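Local coordinates for putative surface-anchored fimbrial subunit (Corynebacterium diphtheriae, PDB 3HR6), which forms the shaft of the bacterium's pili as its major pilin, built of tandem Ig-like modules stabilised by isopeptide and disulfide bonds, at residues H141-D153 and L294-F306. Sequence-based numbering, arbitrary orientation.
Sequences HQALSEPVKTAVD and LRGMPSSRVSSKF. With CA (calcium ion), chain B.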
ATOM      1  N   HIS A 141     -20.206  10.837   5.429  1.00 11.39           N
ATOM      2  CA  HIS A 141     -19.191  10.296   4.531  1.00 11.59           C
ATOM      3  C   HIS A 141     -19.231   8.788   4.651  1.00 11.87           C
ATOM      4  O   HIS A 141     -19.887   8.239   5.530  1.00 13.56           O
ATOM      5  CB  HIS A 141     -17.794  10.795   4.868  1.00 12.29           C
ATOM      6  CG  HIS A 141     -17.317  10.332   6.201  1.00 12.26           C
ATOM      7  ND1 HIS A 141     -17.500  11.064   7.352  1.00 12.10           N
ATOM      8  CD2 HIS A 141     -16.728   9.174   6.577  1.00 12.85           C
ATOM      9  CE1 HIS A 141     -17.026  10.381   8.384  1.00 12.86           C
ATOM     10  NE2 HIS A 141     -16.542   9.235   7.940  1.00 11.36           N
ATOM     11  N   GLN A 142     -18.552   8.115   3.730  1.00 12.48           N
ATOM     12  CA  GLN A 142     -18.500   6.658   3.742  1.00 12.16           C
ATOM     13  C   GLN A 142     -17.068   6.213   3.841  1.00 12.30           C
ATOM     14  O   GLN A 142     -16.178   6.761   3.225  1.00 12.86           O
ATOM     15  CB  GLN A 142     -19.195   6.031   2.520  1.00 11.70           C
ATOM     16  CG  GLN A 142     -20.718   6.269   2.428  1.00 12.47           C
ATOM     17  CD  GLN A 142     -21.111   7.603   1.861  1.00 12.93           C
ATOM     18  OE1 GLN A 142     -20.723   7.962   0.742  1.00 15.90           O
ATOM     19  NE2 GLN A 142     -21.895   8.367   2.630  1.00 13.79           N
ATOM     20  N   ALA A 143     -16.863   5.189   4.653  1.00 12.97           N
ATOM     21  CA  ALA A 143     -15.554   4.641   4.861  1.00 13.39           C
ATOM     22  C   ALA A 143     -15.082   3.810   3.653  1.00 12.92           C
ATOM     23  O   ALA A 143     -15.873   3.245   2.904  1.00 14.51           O
ATOM     24  CB  ALA A 143     -15.561   3.757   6.129  1.00 14.24           C
ATOM     25  N   LEU A 144     -13.772   3.759   3.529  1.00 13.91           N
ATOM     26  CA  LEU A 144     -13.058   2.871   2.621  1.00 14.13           C
ATOM     27  C   LEU A 144     -12.467   1.730   3.450  1.00 15.10           C
ATOM     28  O   LEU A 144     -11.805   1.946   4.479  1.00 15.67           O
ATOM     29  CB  LEU A 144     -11.942   3.620   1.913  1.00 14.25           C
ATOM     30  CG  LEU A 144     -12.457   4.566   0.820  1.00 16.01           C
ATOM     31  CD1 LEU A 144     -11.457   5.693   0.547  1.00 16.15           C
ATOM     32  CD2 LEU A 144     -12.740   3.735  -0.397  1.00 15.18           C
ATOM     33  N   SER A 145     -12.680   0.515   2.990  1.00 13.93           N
ATOM     34  CA  SER A 145     -12.124  -0.657   3.653  1.00 13.60           C
ATOM     35  C   SER A 145     -10.663  -0.781   3.302  1.00 13.23           C
ATOM     36  O   SER A 145     -10.272  -0.403   2.206  1.00 13.51           O
ATOM     37  CB  SER A 145     -12.834  -1.915   3.163  1.00 13.72           C
ATOM     38  OG  SER A 145     -14.203  -1.874   3.526  1.00 16.25           O
ATOM     39  N   GLU A 146      -9.878  -1.364   4.209  1.00 12.68           N
ATOM     40  CA  GLU A 146      -8.461  -1.546   3.951  1.00 13.10           C
ATOM     41  C   GLU A 146      -8.271  -2.593   2.845  1.00 12.46           C
ATOM     42  O   GLU A 146      -8.666  -3.741   3.057  1.00 13.39           O
ATOM     43  CB  GLU A 146      -7.788  -2.065   5.224  1.00 13.25           C
ATOM     44  CG  GLU A 146      -6.306  -2.455   5.063  1.00 12.76           C
ATOM     45  CD  GLU A 146      -5.731  -3.030   6.340  1.00 15.63           C
ATOM     46  OE1 GLU A 146      -5.898  -4.243   6.602  1.00 16.51           O
ATOM     47  OE2 GLU A 146      -5.182  -2.232   7.093  1.00 16.71           O
ATOM     48  N   PRO A 147      -7.630  -2.206   1.720  1.00 13.26           N
ATOM     49  CA  PRO A 147      -7.369  -3.222   0.684  1.00 13.44           C
ATOM     50  C   PRO A 147      -6.503  -4.346   1.192  1.00 12.47           C
ATOM     51  O   PRO A 147      -5.674  -4.167   2.110  1.00 12.13           O
ATOM     52  CB  PRO A 147      -6.613  -2.446  -0.413  1.00 11.49           C
ATOM     53  CG  PRO A 147      -7.138  -0.986  -0.223  1.00 13.02           C
ATOM     54  CD  PRO A 147      -7.190  -0.879   1.308  1.00 12.67           C
ATOM     55  N   VAL A 148      -6.661  -5.509   0.594  1.00 12.71           N
ATOM     56  CA  VAL A 148      -5.921  -6.694   1.018  1.00 12.69           C
ATOM     57  C   VAL A 148      -4.858  -6.945  -0.054  1.00 12.45           C
ATOM     58  O   VAL A 148      -5.190  -7.249  -1.179  1.00 13.02           O
ATOM     59  CB  VAL A 148      -6.849  -7.906   1.131  1.00 13.41           C
ATOM     60  CG1 VAL A 148      -6.045  -9.171   1.463  1.00 13.86           C
ATOM     61  CG2 VAL A 148      -7.946  -7.637   2.163  1.00 13.11           C
ATOM     62  N   LYS A 149      -3.617  -6.754   0.355  1.00 13.14           N
ATOM     63  CA  LYS A 149      -2.463  -7.016  -0.469  1.00 12.52           C
ATOM     64  C   LYS A 149      -1.848  -8.354  -0.111  1.00 12.57           C
ATOM     65  O   LYS A 149      -1.554  -8.629   1.048  1.00 13.30           O
ATOM     66  CB  LYS A 149      -1.441  -5.889  -0.363  1.00 12.80           C
ATOM     67  CG  LYS A 149      -0.258  -6.088  -1.291  1.00 12.26           C
ATOM     68  CD  LYS A 149       0.690  -4.955  -1.307  1.00 15.43           C
ATOM     69  CE  LYS A 149       1.915  -5.286  -2.175  1.00 13.56           C
ATOM     70  NZ  LYS A 149       2.691  -4.105  -2.618  1.00 11.72           N
ATOM     71  N   THR A 150      -1.595  -9.165  -1.115  1.00 11.53           N
ATOM     72  CA  THR A 150      -0.863 -10.407  -0.990  1.00 11.23           C
ATOM     73  C   THR A 150       0.249 -10.514  -2.020  1.00 12.33           C
ATOM     74  O   THR A 150       0.269  -9.792  -3.018  1.00 13.66           O
ATOM     75  CB  THR A 150      -1.800 -11.581  -1.119  1.00 11.63           C
ATOM     76  OG1 THR A 150      -2.520 -11.531  -2.381  1.00 12.82           O
ATOM     77  CG2 THR A 150      -2.744 -11.656   0.099  1.00 12.45           C
ATOM     78  N   ALA A 151       1.144 -11.453  -1.778  1.00 12.23           N
ATOM     79  CA  ALA A 151       2.234 -11.800  -2.701  1.00 13.14           C
ATOM     80  C   ALA A 151       2.029 -13.228  -3.157  1.00 12.63           C
ATOM     81  O   ALA A 151       1.523 -14.066  -2.419  1.00 13.16           O
ATOM     82  CB  ALA A 151       3.591 -11.662  -2.043  1.00 11.61           C
ATOM     83  N   VAL A 152       2.367 -13.466  -4.423  1.00 14.08           N
ATOM     84  CA  VAL A 152       2.204 -14.739  -5.084  1.00 14.26           C
ATOM     85  C   VAL A 152       3.535 -15.034  -5.802  1.00 12.44           C
ATOM     86  O   VAL A 152       4.174 -14.130  -6.293  1.00 13.47           O
ATOM     87  CB  VAL A 152       1.061 -14.643  -6.108  1.00 15.37           C
ATOM     88  CG1 VAL A 152       1.000 -15.853  -6.981  1.00 18.43           C
ATOM     89  CG2 VAL A 152      -0.269 -14.417  -5.329  1.00 15.90           C
ATOM     90  N   ASP A 153       3.965 -16.293  -5.805  1.00 12.86           N
ATOM     91  CA  ASP A 153       5.106 -16.695  -6.627  1.00 12.21           C
ATOM     92  C   ASP A 153       4.556 -16.947  -8.047  1.00 11.60           C
ATOM     93  O   ASP A 153       3.752 -17.885  -8.289  1.00 12.53           O
ATOM     94  CB  ASP A 153       5.743 -17.974  -6.095  1.00 12.26           C
ATOM     95  CG  ASP A 153       6.953 -18.388  -6.894  1.00 13.79           C
ATOM     96  OD1 ASP A 153       7.356 -17.616  -7.800  1.00 13.66           O
ATOM     97  OD2 ASP A 153       7.513 -19.470  -6.589  1.00 13.92           O
ATOM     98  N   LEU A 294      -3.030  14.505   0.004  1.00 19.69           N
ATOM     99  CA  LEU A 294      -4.175  13.636  -0.245  1.00 18.32           C
ATOM    100  C   LEU A 294      -3.928  12.303   0.472  1.00 17.56           C
ATOM    101  O   LEU A 294      -2.940  11.606   0.185  1.00 17.21           O
ATOM    102  CB  LEU A 294      -4.358  13.372  -1.746  1.00 19.12           C
ATOM    103  CG  LEU A 294      -4.538  14.566  -2.676  1.00 21.36           C
ATOM    104  CD1 LEU A 294      -4.447  14.121  -4.121  1.00 23.28           C
ATOM    105  CD2 LEU A 294      -5.858  15.221  -2.420  1.00 22.47           C
ATOM    106  N   ARG A 295      -4.827  11.956   1.389  1.00 15.47           N
ATOM    107  CA  ARG A 295      -4.627  10.785   2.252  1.00 15.28           C
ATOM    108  C   ARG A 295      -5.288   9.582   1.591  1.00 14.98           C
ATOM    109  O   ARG A 295      -6.483   9.582   1.361  1.00 14.83           O
ATOM    110  CB  ARG A 295      -5.172  11.081   3.654  1.00 16.21           C
ATOM    111  CG  ARG A 295      -5.141   9.914   4.668  1.00 16.76           C
ATOM    112  CD  ARG A 295      -3.745   9.432   4.939  1.00 21.51           C
ATOM    113  NE  ARG A 295      -3.702   8.247   5.809  1.00 23.32           N
ATOM    114  CZ  ARG A 295      -2.570   7.667   6.231  1.00 26.47           C
ATOM    115  NH1 ARG A 295      -1.384   8.178   5.894  1.00 26.13           N
ATOM    116  NH2 ARG A 295      -2.615   6.586   7.019  1.00 25.37           N
ATOM    117  N   GLY A 296      -4.486   8.586   1.223  1.00 12.73           N
ATOM    118  CA  GLY A 296      -5.035   7.316   0.767  1.00 13.46           C
ATOM    119  C   GLY A 296      -5.386   6.401   1.929  1.00 13.47           C
ATOM    120  O   GLY A 296      -5.010   6.637   3.093  1.00 14.37           O
ATOM    121  N   MET A 297      -6.118   5.334   1.624  1.00 13.47           N
ATOM    122  CA  MET A 297      -6.348   4.288   2.597  1.00 12.43           C
ATOM    123  C   MET A 297      -5.311   3.186   2.337  1.00 14.01           C
ATOM    124  O   MET A 297      -5.341   2.571   1.259  1.00 12.65           O
ATOM    125  CB  MET A 297      -7.749   3.723   2.445  1.00 13.54           C
ATOM    126  CG  MET A 297      -8.104   2.473   3.179  1.00 13.61           C
ATOM    127  SD  MET A 297      -7.821   2.579   4.946  1.00 19.23           S
ATOM    128  CE  MET A 297      -8.967   3.801   5.341  1.00 12.16           C
ATOM    129  N   PRO A 298      -4.404   2.947   3.278  1.00 13.59           N
ATOM    130  CA  PRO A 298      -3.398   1.905   3.052  1.00 14.15           C
ATOM    131  C   PRO A 298      -3.959   0.505   3.120  1.00 12.99           C
ATOM    132  O   PRO A 298      -4.878   0.209   3.903  1.00 14.61           O
ATOM    133  CB  PRO A 298      -2.382   2.102   4.197  1.00 13.72           C
ATOM    134  CG  PRO A 298      -3.072   2.830   5.183  1.00 15.55           C
ATOM    135  CD  PRO A 298      -4.211   3.578   4.590  1.00 14.09           C
ATOM    136  N   SER A 299      -3.380  -0.339   2.257  1.00 13.02           N
ATOM    137  CA  SER A 299      -3.653  -1.763   2.250  1.00 13.36           C
ATOM    138  C   SER A 299      -3.070  -2.457   3.489  1.00 12.59           C
ATOM    139  O   SER A 299      -2.216  -1.905   4.212  1.00 13.88           O
ATOM    140  CB  SER A 299      -3.040  -2.424   1.022  1.00 11.73           C
ATOM    141  OG  SER A 299      -1.626  -2.594   1.104  1.00 13.02           O
ATOM    142  N   SER A 300      -3.456  -3.721   3.688  1.00 13.98           N
ATOM    143  CA  SER A 300      -2.688  -4.612   4.566  1.00 14.21           C
ATOM    144  C   SER A 300      -1.239  -4.736   4.089  1.00 14.28           C
ATOM    145  O   SER A 300      -0.922  -4.517   2.907  1.00 14.30           O
ATOM    146  CB  SER A 300      -3.311  -5.988   4.633  1.00 15.31           C
ATOM    147  OG  SER A 300      -3.298  -6.617   3.354  1.00 13.82           O
ATOM    148  N   ARG A 301      -0.332  -4.996   5.018  1.00 14.61           N
ATOM    149  CA  ARG A 301       1.061  -5.064   4.674  1.00 14.57           C
ATOM    150  C   ARG A 301       1.439  -6.440   4.191  1.00 13.12           C
ATOM    151  O   ARG A 301       0.931  -7.433   4.702  1.00 14.18           O
ATOM    152  CB  ARG A 301       1.912  -4.725   5.896  1.00 13.93           C
ATOM    153  CG  ARG A 301       1.790  -3.288   6.370  1.00 18.04           C
ATOM    154  CD  ARG A 301       2.396  -3.170   7.746  1.00 19.69           C
ATOM    155  NE  ARG A 301       2.558  -1.773   8.090  1.00 23.45           N
ATOM    156  CZ  ARG A 301       3.664  -1.059   7.883  1.00 27.19           C
ATOM    157  NH1 ARG A 301       4.760  -1.598   7.330  1.00 29.56           N
ATOM    158  NH2 ARG A 301       3.678   0.218   8.251  1.00 28.63           N
ATOM    159  N   VAL A 302       2.411  -6.465   3.271  1.00 11.85           N
ATOM    160  CA  VAL A 302       3.050  -7.696   2.856  1.00 12.18           C
ATOM    161  C   VAL A 302       4.515  -7.534   3.178  1.00 12.74           C
ATOM    162  O   VAL A 302       5.124  -6.498   2.879  1.00 12.73           O
ATOM    163  CB  VAL A 302       2.834  -8.035   1.373  1.00 12.07           C
ATOM    164  CG1 VAL A 302       3.664  -9.328   1.013  1.00 15.01           C
ATOM    165  CG2 VAL A 302       1.413  -8.329   1.132  1.00 14.02           C
ATOM    166  N   SER A 303       5.075  -8.542   3.878  1.00 12.19           N
ATOM    167  CA  SER A 303       6.507  -8.513   4.170  1.00 12.42           C
ATOM    168  C   SER A 303       7.144  -9.861   3.860  1.00 12.35           C
ATOM    169  O   SER A 303       6.843 -10.871   4.482  1.00 12.54           O
ATOM    170  CB  SER A 303       6.776  -8.130   5.613  1.00 10.83           C
ATOM    171  OG  SER A 303       8.191  -8.104   5.951  1.00 13.06           O
ATOM    172  N   SER A 304       7.994  -9.877   2.847  1.00 12.52           N
ATOM    173  CA  SER A 304       8.694 -11.091   2.451  1.00 13.36           C
ATOM    174  C   SER A 304      10.072 -11.084   3.062  1.00 13.51           C
ATOM    175  O   SER A 304      10.755 -10.074   3.034  1.00 13.08           O
ATOM    176  CB  SER A 304       8.767 -11.167   0.931  1.00 13.03           C
ATOM    177  OG  SER A 304       7.443 -11.269   0.412  1.00 11.38           O
ATOM    178  N   LYS A 305      10.467 -12.208   3.653  1.00 13.15           N
ATOM    179  CA  LYS A 305      11.652 -12.270   4.485  1.00 11.52           C
ATOM    180  C   LYS A 305      12.794 -12.925   3.719  1.00 11.47           C
ATOM    181  O   LYS A 305      12.597 -13.952   3.100  1.00 13.11           O
ATOM    182  CB  LYS A 305      11.322 -13.100   5.715  1.00 11.80           C
ATOM    183  CG  LYS A 305      10.014 -12.718   6.410  1.00 11.17           C
ATOM    184  CD  LYS A 305      10.037 -11.282   6.917  1.00 11.40           C
ATOM    185  CE  LYS A 305       8.769 -10.989   7.700  1.00 12.09           C
ATOM    186  NZ  LYS A 305       8.750  -9.619   8.265  1.00 11.43           N
ATOM    187  N   PHE A 306      13.974 -12.325   3.826  1.00 12.03           N
ATOM    188  CA  PHE A 306      15.129 -12.772   3.062  1.00 11.63           C
ATOM    189  C   PHE A 306      16.229 -13.187   3.987  1.00 11.55           C
ATOM    190  O   PHE A 306      16.312 -12.773   5.137  1.00 11.76           O
ATOM    191  CB  PHE A 306      15.616 -11.693   2.092  1.00 12.16           C
ATOM    192  CG  PHE A 306      14.784 -11.608   0.840  1.00 14.38           C
ATOM    193  CD1 PHE A 306      13.480 -11.115   0.880  1.00 13.05           C
ATOM    194  CD2 PHE A 306      15.273 -12.081  -0.357  1.00 13.59           C
ATOM    195  CE1 PHE A 306      12.707 -11.074  -0.284  1.00 15.22           C
ATOM    196  CE2 PHE A 306      14.508 -12.021  -1.512  1.00 14.90           C
ATOM    197  CZ  PHE A 306      13.224 -11.544  -1.477  1.00 14.85           C
TER
HETATM  198 CA    CA B   1       9.518 -18.708  -8.160  1.00 20.60          CA
HETATM  199  O   HOH W   1      -5.336   0.383   6.593  1.00 19.72           O
HETATM  200  O   HOH W   2      -2.214  -1.937   6.999  1.00 25.58           O
HETATM  201  O   HOH W   3      -1.312  -8.483   3.596  1.00 13.74           O
HETATM  202  O   HOH W   4       9.367 -16.492  -9.577  1.00 15.65           O
HETATM  203  O   HOH W   5      10.690 -19.766 -10.240  1.00 17.28           O
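Ser300 holds the start of strand 148-152 by two bonds: its N donates to Pro147 O (2.8 Å), and its OG accepts from Lys149 N at 3.0 Å. A chi1 of 63° sets OG on the side where that N-H comes in; a serine hydroxyl is small enough to fit there and can also donate, here to a water that gives its own hydrogens to Lys149 O and Arg301 O. Beyond this bridge, Val302 lies across the Lys149 side chain at about a right angle, CG2 being 3.7 Å from Lys149 CG, while its other branch, CG1, meets Ala151 CB at 3.8 Å. Strands 148-152 and 302-306 run roughly parallel, 26° apart, in the two facing sheets of the middle Ig-like module. The Lys149 chain starts toward strand 302-306, then runs on extended away from it to an isopeptide bond between NZ and Asn271 CG, where Asp191 also hydrogen-bonds to NZ. Flexible Met297 bends so that CG packs on Pro147 CD (3.9 Å) and CE reaches Leu144 O. Glu146 suits the exposed flank: its CG touches Pro298 O at 3.2 Å, and OE2 accepts from two waters, one also donating to Pro298 O, the other to Ser299 O. Past strand 148-152, both Asp153 carboxylate oxygens bind calcium.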